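Local coordinates for protein cytochrome B5 (Hadesarchaea archaeon YNP_N21, PDB 6NZX) that binds a heme in a cytochrome b5-like domain and probably carries electrons by way of the heme iron, at residues A[4-7]-A[8-11]. Sequence-based numbering, arbitrary orientation.
Sequences VFTK and EELS
Thr6 and Glu9 meet where strand 3-5 gives way to the short helix 7-11: the backbone bends at Thr6 and begins to coil, Leu10 N bonding Thr6 O at 2.9 Å and Ser11 N bonding Lys7 O. The pair forms a capping box, a textbook answer to the problem that the amides of a helix's first turn have no carbonyls of an earlier turn to receive them. Thr6, the N-cap, holds OG1 between its own backbone N and carbonyl carbon (chi1 73°), which directs the hydroxyl oxygen toward the open amide of the first turn, to accept from Glu9 N at 3.2 Å and a nearly straight 164°. The return half of the box is looser. The Glu9 chain runs extended from CG back toward the strand, crossing the Thr6 side chain obliquely with CG 3.3 Å from Thr6 OG1, and its OE1 takes a weak bond from Thr6 N at 3.5 Å. An alanine in place of Glu9, lacking the CG that packs against the threonine hydroxyl, would probably leave Thr6 N without this carboxylate acceptor and the hydroxyl less closely covered. Around the cap, the turn is tied into the cytochrome b5 core: Phe5 pairs through its backbone with Val75 and Arg77, its ring packs on Val73 and Val29, and Leu10 is buried against Leu76, Val29, Tyr22 and Ala24. Leu10 CB lies 3.4 Å from Thr6 O, the same oxygen that receives Leu10 N.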
ATOM      1  N   VAL A   4     -14.210   1.571  -3.306  1.00 21.12           N
ATOM      2  CA  VAL A   4     -13.592   1.421  -4.597  1.00 21.38           C
ATOM      3  C   VAL A   4     -12.717   2.660  -4.828  1.00 22.84           C
ATOM      4  O   VAL A   4     -13.213   3.799  -4.802  1.00 22.95           O
ATOM      5  CB  VAL A   4     -14.619   1.237  -5.732  1.00 20.07           C
ATOM      6  CG1 VAL A   4     -13.954   1.079  -7.089  1.00 20.84           C
ATOM      7  CG2 VAL A   4     -15.551   0.076  -5.471  1.00 19.83           C
ATOM      8  N   PHE A   5     -11.417   2.403  -5.030  1.00 21.13           N
ATOM      9  CA  PHE A   5     -10.396   3.400  -5.217  1.00 20.98           C
ATOM     10  C   PHE A   5      -9.986   3.390  -6.690  1.00 20.26           C
ATOM     11  O   PHE A   5      -9.787   2.357  -7.292  1.00 22.72           O
ATOM     12  CB  PHE A   5      -9.184   3.109  -4.320  1.00 20.95           C
ATOM     13  CG  PHE A   5      -9.427   3.216  -2.831  1.00 21.29           C
ATOM     14  CD1 PHE A   5      -9.290   4.424  -2.169  1.00 22.67           C
ATOM     15  CD2 PHE A   5      -9.778   2.101  -2.080  1.00 22.43           C
ATOM     16  CE1 PHE A   5      -9.490   4.514  -0.796  1.00 23.83           C
ATOM     17  CE2 PHE A   5     -10.005   2.197  -0.716  1.00 20.93           C
ATOM     18  CZ  PHE A   5      -9.875   3.406  -0.076  1.00 22.89           C
ATOM     19  N   THR A   6      -9.892   4.570  -7.278  1.00 20.80           N
ATOM     20  CA  THR A   6      -9.108   4.761  -8.460  1.00 21.39           C
ATOM     21  C   THR A   6      -7.647   4.895  -8.006  1.00 20.64           C
ATOM     22  O   THR A   6      -7.371   5.124  -6.818  1.00 19.58           O
ATOM     23  CB  THR A   6      -9.615   5.974  -9.254  1.00 21.11           C
ATOM     24  OG1 THR A   6      -9.219   7.135  -8.537  1.00 19.45           O
ATOM     25  CG2 THR A   6     -11.116   5.981  -9.467  1.00 21.42           C
ATOM     26  N   LYS A   7      -6.723   4.766  -8.951  1.00 20.90           N
ATOM     27  CA  LYS A   7      -5.311   4.914  -8.691  1.00 22.66           C
ATOM     28  C   LYS A   7      -4.998   6.370  -8.340  1.00 23.09           C
ATOM     29  O   LYS A   7      -4.068   6.634  -7.589  1.00 22.49           O
ATOM     30  CB  LYS A   7      -4.477   4.500  -9.904  1.00 24.44           C
ATOM     31  CG  LYS A   7      -4.305   3.006 -10.076  1.00 24.76           C
ATOM     32  CD  LYS A   7      -3.381   2.628 -11.208  1.00 26.17           C
ATOM     33  CE  LYS A   7      -3.037   1.155 -11.186  1.00 27.48           C
ATOM     34  NZ  LYS A   7      -2.543   0.684 -12.492  1.00 31.03           N
ATOM     35  N   GLU A   8      -5.755   7.305  -8.920  1.00 25.23           N
ATOM     36  CA  GLU A   8      -5.556   8.708  -8.636  1.00 26.53           C
ATOM     37  C   GLU A   8      -5.860   8.936  -7.152  1.00 24.79           C
ATOM     38  O   GLU A   8      -5.058   9.534  -6.458  1.00 23.69           O
ATOM     39  CB  GLU A   8      -6.400   9.572  -9.573  1.00 32.90           C
ATOM     40  CG  GLU A   8      -5.817  10.960  -9.800  1.00 39.36           C
ATOM     41  CD  GLU A   8      -6.225  11.589 -11.124  1.00 47.07           C
ATOM     42  OE1 GLU A   8      -7.316  11.240 -11.630  1.00 52.86           O
ATOM     43  OE2 GLU A   8      -5.444  12.414 -11.656  1.00 54.12           O
ATOM     44  N   GLU A   9      -6.983   8.378  -6.673  1.00 23.69           N
ATOM     45  CA  GLU A   9      -7.401   8.515  -5.285  1.00 24.05           C
ATOM     46  C   GLU A   9      -6.447   7.774  -4.353  1.00 20.54           C
ATOM     47  O   GLU A   9      -6.182   8.233  -3.246  1.00 21.07           O
ATOM     48  CB  GLU A   9      -8.812   7.966  -5.061  1.00 25.50           C
ATOM     49  CG  GLU A   9      -9.885   8.769  -5.768  1.00 28.62           C
ATOM     50  CD  GLU A   9     -11.261   8.129  -5.751  1.00 32.07           C
ATOM     51  OE1 GLU A   9     -11.389   6.974  -5.249  1.00 30.04           O
ATOM     52  OE2 GLU A   9     -12.201   8.784  -6.254  1.00 36.33           O
ATOM     53  N   LEU A  10      -5.967   6.606  -4.792  1.00 19.54           N
ATOM     54  CA  LEU A  10      -5.086   5.795  -3.970  1.00 18.33           C
ATOM     55  C   LEU A  10      -3.754   6.523  -3.737  1.00 16.97           C
ATOM     56  O   LEU A  10      -3.119   6.339  -2.690  1.00 16.49           O
ATOM     57  CB  LEU A  10      -4.877   4.435  -4.645  1.00 17.98           C
ATOM     58  CG  LEU A  10      -3.834   3.545  -3.979  1.00 18.35           C
ATOM     59  CD1 LEU A  10      -4.369   2.986  -2.663  1.00 18.91           C
ATOM     60  CD2 LEU A  10      -3.390   2.434  -4.908  1.00 19.31           C
ATOM     61  N   SER A  11      -3.341   7.359  -4.700  1.00 18.14           N
ATOM     62  CA  SER A  11      -2.046   8.082  -4.634  1.00 18.93           C
ATOM     63  C   SER A  11      -2.031   9.082  -3.474  1.00 19.53           C
ATOM     64  O   SER A  11      -0.963   9.424  -2.919  1.00 19.89           O
ATOM     65  CB  SER A  11      -1.748   8.750  -5.956  1.00 20.23           C
ATOM     66  OG  SER A  11      -2.735   9.713  -6.249  1.00 21.22           O
TER